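Local coordinates for protein endostatin (Mus musculus, PDB 1KOE) that inhibits angiogenesis as the C-terminal, heparin-binding fragment of the non-collagenous domain of collagen XVIII, at residues Arg100-Leu103 against Ala107-Gln110; Gly38-Phe43 against Phe95-Arg100; Val7-Pro12 against Phe28-Ala33. All coordinates share one frame; numbering follows the deposited sequence.

How the interactions relate
Interaction 2 is the most deeply buried of the three, and interactions 1 and 3 are each partly open to solvent. Interaction 2 is purely apolar, two phenylalanine rings meeting between strand 40-42 and the turn at 95-100. Interaction 3 is polar, with amides, one direct hydrogen bond and two waters, and ties the chain after strand 4-8 to helix 19-33. Both reach the same five-stranded sheet and meet at that helix, where F97 touches Q30 and A31. Interaction 1 stays within a single loop and packs a tryptophan against a valine and an arginine. R100 is common to interactions 1 and 2. N10 joins all three, bonding to R100 and to the backbone N of D98.

Interaction 1 of 3, residues Arg100-Leu103 against Ala107-Gln110; sequences RDVL and AWPQ
V102 and R100 both lean on the indole of W108, but with very different chemistry. The valine side is the tight one. V102 CG2 sits over one face of the indole, 3.3 Å from the centroid of the W108 five-membered ring and only 16° off the ring normal. This is a CH-pi contact. The first torsion of V102 (chi1 72°) places CG2 anti to the backbone N, and from there the methyl reaches the ring. V102 CG2 is equally close to W108 CD2, at 3.3 Å. Both residues are buried.

The arginine side is more open. The R100 guanidinium lies by the six-membered end of the indole, with W108 CH2 over the centre of one of its faces. R100 CZ comes to 3.5 Å from W108 CH2. The two planes are 35° apart, so this is not a parallel stack. A bend at chi3 brings the face of the guanidinium against W108 CH2. A107 CB lies at the edge of the guanidinium, 3.4 Å from R100 NH1, and also over the other face of the indole, toward its rim. R100 and A107 are partly exposed. The charged end of R100 is fixed by a salt bridge to D98 and a hydrogen bond to the carbonyl O of N10.

K111 NZ bonds to the carbonyl oxygens of V102 and W108, which joins the two segments through a third residue. The whole contact lies in the long loop between helix 77-80 and strand 112-114, where I164 packs on both V102 and W108.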
loop_
_atom_site.group_PDB
_atom_site.type_symbol
_atom_site.label_atom_id
_atom_site.label_comp_id
_atom_site.label_asym_id
_atom_site.label_seq_id
_atom_site.Cartn_x
_atom_site.Cartn_y
_atom_site.Cartn_z
ATOM N N ARG A 100 15.236 2.986 1.285
ATOM C CA ARG A 100 15.501 1.884 2.202
ATOM C C ARG A 100 14.615 0.667 1.948
ATOM O O ARG A 100 13.421 0.808 1.638
ATOM C CB ARG A 100 15.312 2.350 3.647
ATOM C CG ARG A 100 16.385 3.316 4.138
ATOM C CD ARG A 100 15.991 3.875 5.488
ATOM N NE ARG A 100 14.885 4.804 5.344
ATOM C CZ ARG A 100 13.984 5.077 6.281
ATOM N NH1 ARG A 100 14.044 4.491 7.464
ATOM N NH2 ARG A 100 13.015 5.940 6.028
ATOM N N ASP A 101 15.208 -0.525 2.032
ATOM C CA ASP A 101 14.450 -1.762 1.851
ATOM C C ASP A 101 13.689 -1.969 3.172
ATOM O O ASP A 101 14.290 -2.203 4.237
ATOM C CB ASP A 101 15.398 -2.932 1.573
ATOM C CG ASP A 101 14.666 -4.263 1.372
ATOM O OD1 ASP A 101 13.604 -4.521 1.965
ATOM O OD2 ASP A 101 15.188 -5.099 0.634
ATOM N N VAL A 102 12.366 -1.892 3.089
ATOM C CA VAL A 102 11.506 -2.004 4.261
ATOM C C VAL A 102 11.584 -3.339 5.022
ATOM O O VAL A 102 11.323 -3.400 6.227
ATOM C CB VAL A 102 10.041 -1.665 3.879
ATOM C CG1 VAL A 102 9.426 -2.766 3.040
ATOM C CG2 VAL A 102 9.231 -1.422 5.103
ATOM N N LEU A 103 11.954 -4.408 4.329
ATOM C CA LEU A 103 12.065 -5.709 4.982
ATOM C C LEU A 103 13.406 -5.855 5.714
ATOM O O LEU A 103 13.466 -6.444 6.793
ATOM C CB LEU A 103 11.890 -6.854 3.976
ATOM C CG LEU A 103 11.178 -8.093 4.528
ATOM C CD1 LEU A 103 9.711 -7.776 4.710
ATOM C CD2 LEU A 103 11.338 -9.256 3.581
ATOM N N ALA A 107 13.834 0.235 10.900
ATOM C CA ALA A 107 12.912 1.358 11.106
ATOM C C ALA A 107 11.456 0.911 11.020
ATOM O O ALA A 107 10.554 1.625 11.450
ATOM C CB ALA A 107 13.189 2.481 10.117
ATOM N N TRP A 108 11.233 -0.252 10.417
ATOM C CA TRP A 108 9.895 -0.846 10.323
ATOM C C TRP A 108 9.984 -2.154 11.130
ATOM O O TRP A 108 10.332 -3.208 10.592
ATOM C CB TRP A 108 9.527 -1.151 8.869
ATOM C CG TRP A 108 9.335 0.074 8.014
ATOM C CD1 TRP A 108 8.164 0.741 7.790
ATOM C CD2 TRP A 108 10.342 0.761 7.250
ATOM N NE1 TRP A 108 8.383 1.798 6.937
ATOM C CE2 TRP A 108 9.705 1.836 6.592
ATOM C CE3 TRP A 108 11.716 0.568 7.057
ATOM C CZ2 TRP A 108 10.391 2.716 5.758
ATOM C CZ3 TRP A 108 12.405 1.443 6.224
ATOM C CH2 TRP A 108 11.736 2.506 5.585
ATOM N N PRO A 109 9.719 -2.084 12.443
ATOM C CA PRO A 109 9.783 -3.261 13.310
ATOM C C PRO A 109 8.814 -4.380 12.950
ATOM O O PRO A 109 9.086 -5.546 13.227
ATOM C CB PRO A 109 9.496 -2.676 14.691
ATOM C CG PRO A 109 8.628 -1.505 14.389
ATOM C CD PRO A 109 9.330 -0.893 13.218
ATOM N N GLN A 110 7.678 -4.034 12.352
ATOM C CA GLN A 110 6.705 -5.043 11.960
ATOM C C GLN A 110 6.527 -5.017 10.449
ATOM O O GLN A 110 6.201 -3.987 9.856
ATOM C CB GLN A 110 5.397 -4.826 12.704
ATOM C CG GLN A 110 5.606 -4.892 14.208
ATOM C CD GLN A 110 4.379 -5.322 14.939
ATOM O OE1 GLN A 110 4.148 -6.550 15.134
ATOM N NE2 GLN A 110 3.585 -4.358 15.392
#

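Interaction 2 of 3, residues Gly38-Phe43 against Phe95-Arg100; sequences GTFRAF and FSFDGR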
loop_
_atom_site.group_PDB
_atom_site.type_symbol
_atom_site.label_atom_id
_atom_site.label_comp_id
_atom_site.label_asym_id
_atom_site.label_seq_id
_atom_site.Cartn_x
_atom_site.Cartn_y
_atom_site.Cartn_z
ATOM N N GLY A 38 5.203 11.547 -10.818
ATOM C CA GLY A 38 3.858 11.010 -10.879
ATOM C C GLY A 38 2.955 11.393 -9.722
ATOM O O GLY A 38 3.397 12.000 -8.736
ATOM N N THR A 39 1.685 11.011 -9.847
ATOM C CA THR A 39 0.677 11.255 -8.823
ATOM C C THR A 39 0.559 9.995 -7.954
ATOM O O THR A 39 0.089 8.957 -8.405
ATOM C CB THR A 39 -0.698 11.577 -9.456
ATOM O OG1 THR A 39 -0.555 12.674 -10.374
ATOM C CG2 THR A 39 -1.715 11.956 -8.367
ATOM N N PHE A 40 1.004 10.101 -6.711
ATOM C CA PHE A 40 0.973 8.980 -5.780
ATOM C C PHE A 40 -0.151 9.086 -4.776
ATOM O O PHE A 40 -0.323 10.130 -4.141
ATOM C CB PHE A 40 2.291 8.896 -5.025
ATOM C CG PHE A 40 3.441 8.454 -5.880
ATOM C CD1 PHE A 40 4.094 9.363 -6.712
ATOM C CD2 PHE A 40 3.870 7.131 -5.858
ATOM C CE1 PHE A 40 5.155 8.959 -7.504
ATOM C CE2 PHE A 40 4.934 6.727 -6.651
ATOM C CZ PHE A 40 5.575 7.644 -7.473
ATOM N N ARG A 41 -0.896 7.999 -4.631
ATOM C CA ARG A 41 -1.986 7.934 -3.677
ATOM C C ARG A 41 -1.730 6.772 -2.706
ATOM O O ARG A 41 -1.007 5.832 -3.037
ATOM C CB ARG A 41 -3.311 7.775 -4.424
ATOM C CG ARG A 41 -3.659 9.016 -5.254
ATOM C CD ARG A 41 -5.145 9.208 -5.434
ATOM N NE ARG A 41 -5.836 9.210 -4.150
ATOM C CZ ARG A 41 -7.021 8.648 -3.937
ATOM N NH1 ARG A 41 -7.652 8.035 -4.941
ATOM N NH2 ARG A 41 -7.560 8.668 -2.716
ATOM N N ALA A 42 -2.258 6.863 -1.489
ATOM C CA ALA A 42 -2.066 5.802 -0.505
ATOM C C ALA A 42 -2.758 4.523 -0.963
ATOM O O ALA A 42 -3.872 4.559 -1.486
ATOM C CB ALA A 42 -2.591 6.243 0.857
ATOM N N PHE A 43 -2.057 3.401 -0.788
ATOM C CA PHE A 43 -2.514 2.050 -1.136
ATOM C C PHE A 43 -3.453 1.588 0.007
ATOM O O PHE A 43 -3.069 0.797 0.863
ATOM C CB PHE A 43 -1.252 1.152 -1.229
ATOM C CG PHE A 43 -1.499 -0.261 -1.731
ATOM C CD1 PHE A 43 -1.634 -0.529 -3.099
ATOM C CD2 PHE A 43 -1.536 -1.328 -0.839
ATOM C CE1 PHE A 43 -1.790 -1.850 -3.573
ATOM C CE2 PHE A 43 -1.688 -2.643 -1.300
ATOM C CZ PHE A 43 -1.812 -2.900 -2.675
ATOM N N PHE A 95 10.969 -0.682 -1.556
ATOM C CA PHE A 95 11.748 0.438 -1.020
ATOM C C PHE A 95 10.857 1.627 -0.632
ATOM O O PHE A 95 9.813 1.868 -1.254
ATOM C CB PHE A 95 12.752 0.939 -2.074
ATOM C CG PHE A 95 13.781 -0.071 -2.446
ATOM C CD1 PHE A 95 14.947 -0.183 -1.711
ATOM C CD2 PHE A 95 13.583 -0.926 -3.518
ATOM C CE1 PHE A 95 15.908 -1.149 -2.038
ATOM C CE2 PHE A 95 14.533 -1.882 -3.842
ATOM C CZ PHE A 95 15.696 -1.990 -3.096
ATOM N N SER A 96 11.291 2.360 0.390
ATOM C CA SER A 96 10.615 3.580 0.813
ATOM C C SER A 96 11.106 4.679 -0.156
ATOM O O SER A 96 12.044 4.439 -0.944
ATOM C CB SER A 96 11.026 3.918 2.234
ATOM O OG SER A 96 12.425 4.095 2.315
ATOM N N PHE A 97 10.516 5.875 -0.075
ATOM C CA PHE A 97 10.895 6.985 -0.959
ATOM C C PHE A 97 12.369 7.343 -0.820
ATOM O O PHE A 97 13.035 7.646 -1.822
ATOM C CB PHE A 97 10.026 8.221 -0.691
ATOM C CG PHE A 97 8.639 8.105 -1.245
ATOM C CD1 PHE A 97 8.409 8.273 -2.616
ATOM C CD2 PHE A 97 7.564 7.792 -0.411
ATOM C CE1 PHE A 97 7.139 8.124 -3.157
ATOM C CE2 PHE A 97 6.282 7.643 -0.933
ATOM C CZ PHE A 97 6.064 7.807 -2.316
ATOM N N ASP A 98 12.890 7.294 0.403
ATOM C CA ASP A 98 14.294 7.619 0.615
ATOM C C ASP A 98 15.282 6.463 0.342
ATOM O O ASP A 98 16.450 6.531 0.753
ATOM C CB ASP A 98 14.524 8.267 1.995
ATOM C CG ASP A 98 14.202 7.339 3.161
ATOM O OD1 ASP A 98 14.092 6.111 2.967
ATOM O OD2 ASP A 98 14.055 7.856 4.295
ATOM N N GLY A 99 14.793 5.403 -0.311
ATOM C CA GLY A 99 15.638 4.300 -0.719
ATOM C C GLY A 99 15.969 3.157 0.202
ATOM O O GLY A 99 16.872 2.388 -0.108
ATOM N N ARG A 100 15.236 2.986 1.285
ATOM C CA ARG A 100 15.501 1.884 2.202
ATOM C C ARG A 100 14.615 0.667 1.948
ATOM O O ARG A 100 13.421 0.808 1.638
ATOM C CB ARG A 100 15.312 2.350 3.647
ATOM C CG ARG A 100 16.385 3.316 4.138
ATOM C CD ARG A 100 15.991 3.875 5.488
ATOM N NE ARG A 100 14.885 4.804 5.344
ATOM C CZ ARG A 100 13.984 5.077 6.281
ATOM N NH1 ARG A 100 14.044 4.491 7.464
ATOM N NH2 ARG A 100 13.015 5.940 6.028
#
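This is a T-shaped aromatic pair in the buried interior, between strand 40-42 and a turn in the loop that follows helix 77-80. The edge of F97 points at the face of F40. The ring centroids are 5.7 Å apart and the planes stand at 78°. F97 CE1 lies above the F40 ring, displaced toward its rim. The closest atoms are F40 CD2 and F97 CZ, 4.2 Å apart. With CG of F97 turned away from its own carbonyl carbon (chi1 -75°), the ring extends from the turn toward F40. No hydrogen bond crosses the contact, and the two backbones remain well separated, with F40 CA and F97 CA 11.2 Å apart. The rings alone bridge that gap.

F40 belongs to an outermost strand of the five-stranded mixed sheet, and F97 is the second residue of a type I beta turn from S96 to G99. The pair is therefore where the turn plugs into the core between the sheet and helix 19-33. V7 of strand 4-8 and A31 of the helix each touch both rings.

The turn that carries F97 is braced by a polar network. G99 N bonds to S96 O, and S96 N bonds to R100 O. S96 OG gives its proton to D98 OD1 and accepts from R100 N. R100 grips the D98 carboxylate side-on. Its NE meets D98 OD1 at 2.8 Å, nearly in the guanidinium plane, and its NH2 meets D98 OD2 at 2.8 Å, tilted from that plane. S96 OG and R100 NE approach D98 OD1 from opposite faces of the carboxylate.

Interaction 3 of 3, residues Val7-Pro12 against Phe28-Ala33; sequences VALNTP and FQQARA
The side-chain amide of Q30 is sandwiched between the amide of N10 and a methyl of L9. The N10 amide lies over one face, offset, with the two planes 15° apart. L9 CD2 lies against the opposite face, 3.6 Å from Q30 CD. At the edge, N10 N donates to Q30 OE1 at 2.8 Å with an N-H...O angle of 163°. The donor lies in the carbonyl plane, on a lone pair of OE1. The chain of Q30 is extended beyond CG (chi2 -178°), which carries the amide out from the helix to N10. The N10 and Q30 side chains slide past each other in opposite directions. N10 ND2 also comes near Q30 OE1, but the angle is too poor for a bond.

Two waters extend the contact. One accepts a weak bond from N10 ND2 and donates to Q30 O. The other accepts from Q30 NE2, 2.9 Å away, and is hydrogen-bonded to T11 OG1. Q30 NE2 also bonds to Q26 on the preceding turn of the helix, and N10 OD1 accepts from D98 N.

Helix 19-33 thus supplies a side-chain acceptor for a backbone N-H just past strand 4-8. With both ends of its amide engaged, Q30 is probably fixed in its rotation.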
loop_
_atom_site.group_PDB
_atom_site.type_symbol
_atom_site.label_atom_id
_atom_site.label_comp_id
_atom_site.label_asym_id
_atom_site.label_seq_id
_atom_site.Cartn_x
_atom_site.Cartn_y
_atom_site.Cartn_z
ATOM N N VAL A 7 5.683 2.397 -3.828
ATOM C CA VAL A 7 6.723 2.861 -2.923
ATOM C C VAL A 7 6.188 3.046 -1.511
ATOM O O VAL A 7 5.075 3.527 -1.318
ATOM C CB VAL A 7 7.270 4.237 -3.431
ATOM C CG1 VAL A 7 8.477 4.674 -2.620
ATOM C CG2 VAL A 7 7.648 4.152 -4.914
ATOM N N ALA A 8 6.977 2.666 -0.518
ATOM C CA ALA A 8 6.542 2.802 0.866
ATOM C C ALA A 8 6.841 4.179 1.491
ATOM O O ALA A 8 7.850 4.837 1.152
ATOM C CB ALA A 8 7.197 1.705 1.713
ATOM N N LEU A 9 5.969 4.601 2.408
ATOM C CA LEU A 9 6.213 5.829 3.156
ATOM C C LEU A 9 7.485 5.610 4.002
ATOM O O LEU A 9 7.802 4.479 4.395
ATOM C CB LEU A 9 5.026 6.190 4.052
ATOM C CG LEU A 9 3.782 6.717 3.320
ATOM C CD1 LEU A 9 2.725 7.050 4.352
ATOM C CD2 LEU A 9 4.117 7.999 2.529
ATOM N N ASN A 10 8.176 6.693 4.325
ATOM C CA ASN A 10 9.438 6.614 5.051
ATOM C C ASN A 10 9.372 6.193 6.516
ATOM O O ASN A 10 10.416 6.021 7.146
ATOM C CB ASN A 10 10.225 7.919 4.890
ATOM C CG ASN A 10 10.692 8.147 3.454
ATOM O OD1 ASN A 10 10.958 7.202 2.709
ATOM N ND2 ASN A 10 10.801 9.414 3.066
ATOM N N THR A 11 8.168 6.115 7.075
ATOM C CA THR A 11 8.014 5.645 8.449
ATOM C C THR A 11 6.748 4.818 8.512
ATOM O O THR A 11 5.877 4.941 7.650
ATOM C CB THR A 11 7.799 6.785 9.486
ATOM O OG1 THR A 11 6.491 7.347 9.312
ATOM C CG2 THR A 11 8.845 7.876 9.351
ATOM N N PRO A 12 6.686 3.870 9.472
ATOM C CA PRO A 12 5.466 3.071 9.592
ATOM C C PRO A 12 4.433 4.022 10.188
ATOM O O PRO A 12 4.792 5.092 10.718
ATOM C CB PRO A 12 5.866 1.989 10.599
ATOM C CG PRO A 12 6.918 2.634 11.425
ATOM C CD PRO A 12 7.731 3.385 10.386
ATOM N N PHE A 28 1.996 12.335 -1.207
ATOM C CA PHE A 28 2.275 13.520 -2.026
ATOM C C PHE A 28 3.581 14.190 -1.587
ATOM O O PHE A 28 4.474 14.453 -2.403
ATOM C CB PHE A 28 1.112 14.525 -1.902
ATOM C CG PHE A 28 1.375 15.851 -2.580
ATOM C CD1 PHE A 28 1.990 16.891 -1.890
ATOM C CD2 PHE A 28 1.015 16.050 -3.913
ATOM C CE1 PHE A 28 2.252 18.115 -2.519
ATOM C CE2 PHE A 28 1.275 17.281 -4.550
ATOM C CZ PHE A 28 1.892 18.298 -3.845
ATOM N N GLN A 29 3.691 14.462 -0.290
ATOM C CA GLN A 29 4.870 15.121 0.253
ATOM C C GLN A 29 6.160 14.340 0.045
ATOM O O GLN A 29 7.171 14.889 -0.428
ATOM C CB GLN A 29 4.690 15.394 1.746
ATOM C CG GLN A 29 3.803 16.572 2.026
ATOM C CD GLN A 29 4.396 17.882 1.481
ATOM O OE1 GLN A 29 4.960 18.671 2.241
ATOM N NE2 GLN A 29 4.278 18.110 0.169
ATOM N N GLN A 30 6.123 13.049 0.352
ATOM C CA GLN A 30 7.323 12.243 0.241
ATOM C C GLN A 30 7.798 11.981 -1.176
ATOM O O GLN A 30 9.011 11.924 -1.427
ATOM C CB GLN A 30 7.163 10.982 1.070
ATOM C CG GLN A 30 7.007 11.347 2.526
ATOM C CD GLN A 30 6.900 10.149 3.450
ATOM O OE1 GLN A 30 7.372 9.060 3.125
ATOM N NE2 GLN A 30 6.300 10.351 4.621
ATOM N N ALA A 31 6.862 11.893 -2.112
ATOM C CA ALA A 31 7.226 11.691 -3.523
ATOM C C ALA A 31 7.890 12.973 -4.065
ATOM O O ALA A 31 8.899 12.925 -4.770
ATOM C CB ALA A 31 5.982 11.345 -4.360
ATOM N N ARG A 32 7.307 14.112 -3.709
ATOM C CA ARG A 32 7.784 15.419 -4.130
ATOM C C ARG A 32 9.198 15.677 -3.606
ATOM O O ARG A 32 10.041 16.220 -4.326
ATOM C CB ARG A 32 6.819 16.476 -3.584
ATOM C CG ARG A 32 7.023 17.877 -4.068
ATOM C CD ARG A 32 6.076 18.823 -3.345
ATOM N NE ARG A 32 5.829 20.040 -4.117
ATOM C CZ ARG A 32 5.020 20.098 -5.178
ATOM N NH1 ARG A 32 4.380 19.001 -5.590
ATOM N NH2 ARG A 32 4.859 21.245 -5.838
ATOM N N ALA A 33 9.461 15.251 -2.371
ATOM C CA ALA A 33 10.756 15.451 -1.726
ATOM C C ALA A 33 11.896 14.766 -2.468
ATOM O O ALA A 33 13.032 15.222 -2.407
ATOM C CB ALA A 33 10.714 14.966 -0.280
HETATM O O HOH W 1 10.884 11.384 0.778
HETATM O O HOH W 2 5.687 8.583 6.890
#